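Putative sensory box/GGDEF family protein (Vibrio parahaemolyticus, PDB 3LID) probably makes cyclic di-GMP from two GTP molecules under the control of a sensory input, the chain here being its extracellular PDC-fold sensor domain. Local coordinates at residues A24-E29 / L261-D266; H190-K195 / A202-S207. All coordinates share one frame; numbering follows the deposited sequence.

In the fold
Both contacts belong to the same curled antiparallel sheet of the sensor domain, in which strands 260-268 and 189-195 are neighbours. Contact 1 is fully buried and made by van der Waals contact alone: it seats strand 260-268 against the long helix 9-45, joining parts of the chain more than 230 residues apart. Contact 2 is local, a hairpin at one margin of that sheet, and runs from buried backbone pairing to an exposed proline-histidine pair, with polar and charged groups between. The two meet directly, since Ile264 O probably bonds to Glu192 N and Thr26 packs on Ile191. Their centres lie 11 Å apart, and contact 2 is nested within the chain loop that contact 1 closes.

Contact 1. Residues A24-E29 / L261-D266; sequences AYTGRE and LHLIID
Leu263 puts one methyl, CD2, against helix 9-45 where Thr26 and Gly27 face the sheet, a helix-on-sheet contact of the PDC sensor fold. The methyl stands 4.1 Å from Gly27 N and equally close to Gly27 CA, so it rests on bare helix backbone. Beside it, the methyl of Thr26 completes the seat, CG2 lying 4.2 Å from Leu263 CD2. The contact is small, about 77 Å² over both sides, and made by van der Waals touch alone. The leucine branch lies over the helix main chain at Gly27, and the nearest CA atoms, those of Gly27 and Leu263, are 7.9 Å apart.

The leucine reaches the helix because its CG is anti to its own carbonyl carbon (chi1 -80°), while CB already points toward the helix. Around this spot, Leu23 of the same helix and Ile191 of strand 189-195 also touch Leu263, and Ile265, two residues along the strand, packs on Ala19, Gln22 and Leu23. Behind the leucine, backbone bonds to Ser251 tie its strand to strand 246-254. The polar branch of Thr26 is occupied separately: its OG1 is hydrogen-bonded to Gln22 NE2, one turn back, while CG2 is the branch that meets Leu263 CD2.

Contact 2. Residues H190-K195 / A202-S207; sequences HIELVK and ASPDES. With EDO (1,2-ethanediol), chain H.
A beta hairpin at the margin of the curled sensor-domain sheet brings strand 189-195 against Ala202 and the loop that follows it. Leu193 and Ala202 form an antiparallel hydrogen-bonded pair: Leu193 N gives a sound bond to Ala202 O at 3.0 Å, while the return bond from Ala202 N to Leu193 O is weak at 3.4 Å. Ala202 O also takes a CA-H...O contact from Glu192. On one face of the pair, the Ala202 methyl packs against Leu193 CG at 3.8 Å, and CD1 lies equally near.

Past Ala202 the side chains take over. Ser203 OG donates to Glu192 OE2 over 2.6 Å, using the carboxylate's anti lone pair, and probably accepts from Asp205 N in an ST turn, though that nitrogen is less surely placed. The Glu192 chain runs extended beyond CG, which carries its carboxylate alongside the serine; Arg208 NH2 forms a salt bridge to the same OE2, probably favouring the charged glutamate. Pro204 then lies obliquely over His190: its CB sits 4.1 Å from the ring centroid, 25° off the normal, a CH-pi contact, while Pro204 CG meets His190 CB at 3.7 Å. Farther on, an Asx turn holds the loop, with Ser207 N and OG both bonding to Asp205 OD1 from the same face of its plane.

At the other end, Lys195 NZ binds both oxygens of an ethanediol, probably from the crystallisation liquor, and forms a salt bridge to Asp212. Strand 260-268 pairs along the other edge of 189-195, while Ile191 and Leu193 lean on helix 9-45 through Leu23 and Tyr30 respectively.

Contact 1. Residues A24-E29 / L261-D266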
loop_
_atom_site.group_PDB
_atom_site.type_symbol
_atom_site.label_atom_id
_atom_site.label_comp_id
_atom_site.label_asym_id
_atom_site.label_seq_id
_atom_site.Cartn_x
_atom_site.Cartn_y
_atom_site.Cartn_z
ATOM N N ALA A 24 0.373 2.430 -17.565
ATOM C CA ALA A 24 -0.125 1.108 -17.803
ATOM C C ALA A 24 0.812 0.034 -17.236
ATOM O O ALA A 24 0.315 -0.977 -16.706
ATOM C CB ALA A 24 -0.348 0.897 -19.385
ATOM N N TYR A 25 2.119 0.219 -17.426
ATOM C CA TYR A 25 3.131 -0.687 -16.903
ATOM C C TYR A 25 2.984 -0.839 -15.349
ATOM O O TYR A 25 2.953 -1.975 -14.804
ATOM C CB TYR A 25 4.469 -0.102 -17.201
ATOM C CG TYR A 25 5.651 -0.945 -16.794
ATOM C CD1 TYR A 25 6.341 -1.690 -17.755
ATOM C CD2 TYR A 25 6.132 -0.954 -15.494
ATOM C CE1 TYR A 25 7.478 -2.457 -17.388
ATOM C CE2 TYR A 25 7.238 -1.689 -15.137
ATOM C CZ TYR A 25 7.896 -2.439 -16.078
ATOM O OH TYR A 25 9.015 -3.164 -15.701
ATOM N N THR A 26 2.945 0.311 -14.717
ATOM C CA THR A 26 3.011 0.277 -13.274
ATOM C C THR A 26 1.670 -0.231 -12.781
ATOM O O THR A 26 1.600 -0.934 -11.747
ATOM C CB THR A 26 3.300 1.692 -12.763
ATOM O OG1 THR A 26 4.619 2.028 -13.175
ATOM C CG2 THR A 26 3.224 1.720 -11.200
ATOM N N GLY A 27 0.577 0.065 -13.482
ATOM C CA GLY A 27 -0.717 -0.487 -13.017
ATOM C C GLY A 27 -0.702 -1.990 -13.059
ATOM O O GLY A 27 -1.251 -2.652 -12.156
ATOM N N ARG A 28 -0.100 -2.563 -14.118
ATOM C CA ARG A 28 0.007 -4.018 -14.188
ATOM C C ARG A 28 0.857 -4.589 -13.029
ATOM O O ARG A 28 0.564 -5.674 -12.508
ATOM C CB ARG A 28 0.653 -4.413 -15.543
ATOM C CG ARG A 28 -0.427 -4.258 -16.686
ATOM C CD ARG A 28 0.109 -4.836 -18.024
ATOM N NE ARG A 28 1.270 -4.142 -18.518
ATOM C CZ ARG A 28 1.249 -3.233 -19.479
ATOM N NH1 ARG A 28 0.120 -2.829 -20.042
ATOM N NH2 ARG A 28 2.401 -2.738 -19.858
ATOM N N GLU A 29 1.890 -3.863 -12.645
ATOM C CA GLU A 29 2.718 -4.315 -11.498
ATOM C C GLU A 29 1.891 -4.324 -10.180
ATOM O O GLU A 29 1.942 -5.329 -9.420
ATOM C CB GLU A 29 3.953 -3.473 -11.288
ATOM C CG GLU A 29 4.916 -3.598 -12.529
ATOM C CD GLU A 29 6.346 -3.320 -12.170
ATOM O OE1 GLU A 29 6.630 -2.216 -11.709
ATOM O OE2 GLU A 29 7.172 -4.217 -12.411
ATOM N N LEU A 261 -7.609 3.965 -6.809
ATOM C CA LEU A 261 -6.341 4.569 -6.432
ATOM C C LEU A 261 -5.837 5.212 -7.711
ATOM O O LEU A 261 -5.825 4.574 -8.757
ATOM C CB LEU A 261 -5.312 3.497 -5.996
ATOM C CG LEU A 261 -3.980 4.117 -5.543
ATOM C CD1 LEU A 261 -4.099 5.027 -4.319
ATOM C CD2 LEU A 261 -3.105 2.869 -5.151
ATOM N N HIS A 262 -5.466 6.477 -7.644
ATOM C CA HIS A 262 -5.089 7.175 -8.932
ATOM C C HIS A 262 -3.610 7.280 -9.026
ATOM O O HIS A 262 -2.928 7.657 -8.075
ATOM C CB HIS A 262 -5.710 8.587 -8.920
ATOM C CG HIS A 262 -7.186 8.565 -8.694
ATOM N ND1 HIS A 262 -8.069 7.997 -9.603
ATOM C CD2 HIS A 262 -7.958 9.074 -7.688
ATOM C CE1 HIS A 262 -9.311 8.146 -9.168
ATOM N NE2 HIS A 262 -9.282 8.805 -8.020
ATOM N N LEU A 263 -3.059 6.899 -10.178
ATOM C CA LEU A 263 -1.628 6.938 -10.347
ATOM C C LEU A 263 -1.396 8.193 -11.232
ATOM O O LEU A 263 -2.048 8.352 -12.259
ATOM C CB LEU A 263 -1.124 5.716 -11.135
ATOM C CG LEU A 263 -0.977 4.400 -10.319
ATOM C CD1 LEU A 263 -2.216 4.072 -9.492
ATOM C CD2 LEU A 263 -0.724 3.274 -11.376
ATOM N N ILE A 264 -0.459 9.009 -10.812
ATOM C CA ILE A 264 -0.229 10.347 -11.458
ATOM C C ILE A 264 1.188 10.517 -11.818
ATOM O O ILE A 264 2.093 10.248 -11.025
ATOM C CB ILE A 264 -0.603 11.420 -10.462
ATOM C CG1 ILE A 264 -2.074 11.278 -9.994
ATOM C CG2 ILE A 264 -0.279 12.876 -10.978
ATOM C CD1 ILE A 264 -3.103 11.448 -11.030
ATOM N N ILE A 265 1.435 11.070 -13.036
ATOM C CA ILE A 265 2.734 11.540 -13.390
ATOM C C ILE A 265 2.500 13.032 -13.659
ATOM O O ILE A 265 1.722 13.364 -14.532
ATOM C CB ILE A 265 3.311 10.829 -14.632
ATOM C CG1 ILE A 265 3.603 9.387 -14.241
ATOM C CG2 ILE A 265 4.655 11.489 -15.099
ATOM C CD1 ILE A 265 4.030 8.497 -15.354
ATOM N N ASP A 266 3.131 13.870 -12.853
ATOM C CA ASP A 266 2.925 15.334 -12.864
ATOM C C ASP A 266 4.291 15.941 -13.156
ATOM O O ASP A 266 5.216 15.813 -12.378
ATOM C CB ASP A 266 2.300 15.780 -11.510
ATOM C CG ASP A 266 2.311 17.278 -11.292
ATOM O OD1 ASP A 266 2.840 18.030 -12.157
ATOM O OD2 ASP A 266 1.823 17.698 -10.210
#

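Contact 2. Residues H190-K195 / A202-S207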
loop_
_atom_site.group_PDB
_atom_site.type_symbol
_atom_site.label_atom_id
_atom_site.label_comp_id
_atom_site.label_asym_id
_atom_site.label_seq_id
_atom_site.Cartn_x
_atom_site.Cartn_y
_atom_site.Cartn_z
ATOM N N HIS A 190 8.443 9.553 -12.086
ATOM C CA HIS A 190 7.945 9.269 -10.709
ATOM C C HIS A 190 6.442 9.158 -10.698
ATOM O O HIS A 190 5.752 10.069 -11.125
ATOM C CB HIS A 190 8.384 10.340 -9.768
ATOM C CG HIS A 190 9.874 10.366 -9.534
ATOM N ND1 HIS A 190 10.487 9.629 -8.534
ATOM C CD2 HIS A 190 10.872 11.040 -10.171
ATOM C CE1 HIS A 190 11.798 9.865 -8.551
ATOM N NE2 HIS A 190 12.056 10.705 -9.545
ATOM N N ILE A 191 5.907 8.044 -10.183
ATOM C CA ILE A 191 4.463 7.970 -10.152
ATOM C C ILE A 191 4.031 8.341 -8.749
ATOM O O ILE A 191 4.609 7.829 -7.794
ATOM C CB ILE A 191 3.979 6.572 -10.560
ATOM C CG1 ILE A 191 4.355 6.313 -12.013
ATOM C CG2 ILE A 191 2.421 6.350 -10.193
ATOM C CD1 ILE A 191 3.903 5.036 -12.532
ATOM N N GLU A 192 3.080 9.224 -8.616
ATOM C CA GLU A 192 2.534 9.584 -7.312
ATOM C C GLU A 192 1.249 8.785 -7.151
ATOM O O GLU A 192 0.572 8.452 -8.150
ATOM C CB GLU A 192 2.217 11.106 -7.247
ATOM C CG GLU A 192 3.509 11.910 -7.171
ATOM C CD GLU A 192 3.281 13.410 -7.301
ATOM O OE1 GLU A 192 2.799 13.824 -8.367
ATOM O OE2 GLU A 192 3.574 14.156 -6.352
ATOM N N LEU A 193 0.867 8.486 -5.898
ATOM C CA LEU A 193 -0.418 7.853 -5.691
ATOM C C LEU A 193 -1.313 8.821 -4.959
ATOM O O LEU A 193 -0.953 9.346 -3.894
ATOM C CB LEU A 193 -0.273 6.601 -4.723
ATOM C CG LEU A 193 0.699 5.547 -5.280
ATOM C CD1 LEU A 193 0.832 4.383 -4.177
ATOM C CD2 LEU A 193 0.108 4.974 -6.561
ATOM N N VAL A 194 -2.482 9.027 -5.505
ATOM C CA VAL A 194 -3.518 9.917 -4.996
ATOM C C VAL A 194 -4.714 9.147 -4.719
ATOM O O VAL A 194 -5.264 8.436 -5.586
ATOM C CB VAL A 194 -3.814 11.063 -6.068
ATOM C CG1 VAL A 194 -4.927 11.949 -5.540
ATOM C CG2 VAL A 194 -2.548 11.879 -6.226
ATOM N N LYS A 195 -5.255 9.277 -3.488
ATOM C CA LYS A 195 -6.416 8.503 -3.141
ATOM C C LYS A 195 -7.702 9.055 -3.713
ATOM O O LYS A 195 -7.737 10.170 -4.250
ATOM C CB LYS A 195 -6.600 8.550 -1.595
ATOM C CG LYS A 195 -5.399 7.770 -0.966
ATOM C CD LYS A 195 -5.797 7.538 0.547
ATOM C CE LYS A 195 -5.735 8.912 1.259
ATOM N NZ LYS A 195 -6.093 8.678 2.813
ATOM N N ALA A 202 1.726 8.758 -1.847
ATOM C CA ALA A 202 3.087 8.526 -2.240
ATOM C C ALA A 202 3.505 9.593 -3.217
ATOM O O ALA A 202 2.728 9.958 -4.113
ATOM C CB ALA A 202 3.225 7.113 -2.912
ATOM N N SER A 203 4.755 10.044 -3.076
ATOM C CA SER A 203 5.268 11.108 -3.919
ATOM C C SER A 203 6.785 11.223 -3.745
ATOM O O SER A 203 7.282 10.961 -2.637
ATOM C CB SER A 203 4.562 12.427 -3.560
ATOM O OG SER A 203 5.084 13.485 -4.332
ATOM N N PRO A 204 7.525 11.658 -4.798
ATOM C CA PRO A 204 8.951 11.947 -4.552
ATOM C C PRO A 204 9.022 13.136 -3.615
ATOM O O PRO A 204 10.025 13.320 -2.912
ATOM C CB PRO A 204 9.538 12.213 -5.975
ATOM C CG PRO A 204 8.345 12.565 -6.803
ATOM C CD PRO A 204 7.170 11.769 -6.219
ATOM N N ASP A 205 7.931 13.875 -3.512
ATOM C CA ASP A 205 7.854 14.975 -2.552
ATOM C C ASP A 205 7.143 14.633 -1.220
ATOM O O ASP A 205 5.918 14.755 -1.096
ATOM C CB ASP A 205 7.219 16.225 -3.203
ATOM C CG ASP A 205 7.057 17.380 -2.225
ATOM O OD1 ASP A 205 7.767 17.401 -1.184
ATOM O OD2 ASP A 205 6.188 18.257 -2.475
ATOM N N GLU A 206 7.935 14.241 -0.206
ATOM C CA GLU A 206 7.418 13.771 1.094
ATOM C C GLU A 206 6.531 14.780 1.716
ATOM O O GLU A 206 5.647 14.460 2.512
ATOM C CB GLU A 206 8.591 13.502 2.072
ATOM C CG GLU A 206 8.225 13.485 3.577
ATOM C CD GLU A 206 8.075 12.035 4.086
ATOM O OE1 GLU A 206 7.006 11.438 3.834
ATOM O OE2 GLU A 206 9.027 11.483 4.717
ATOM N N SER A 207 6.766 16.047 1.393
ATOM C CA SER A 207 6.071 17.066 2.122
ATOM C C SER A 207 4.634 17.203 1.707
ATOM O O SER A 207 3.879 17.881 2.375
ATOM C CB SER A 207 6.798 18.419 2.017
ATOM O OG SER A 207 6.476 18.994 0.780
HETATM C C1 EDO H . -3.381 8.844 5.166
HETATM O O1 EDO H . -3.498 9.679 3.946
HETATM C C2 EDO H . -3.127 7.414 4.728
HETATM O O2 EDO H . -4.320 6.896 4.122
#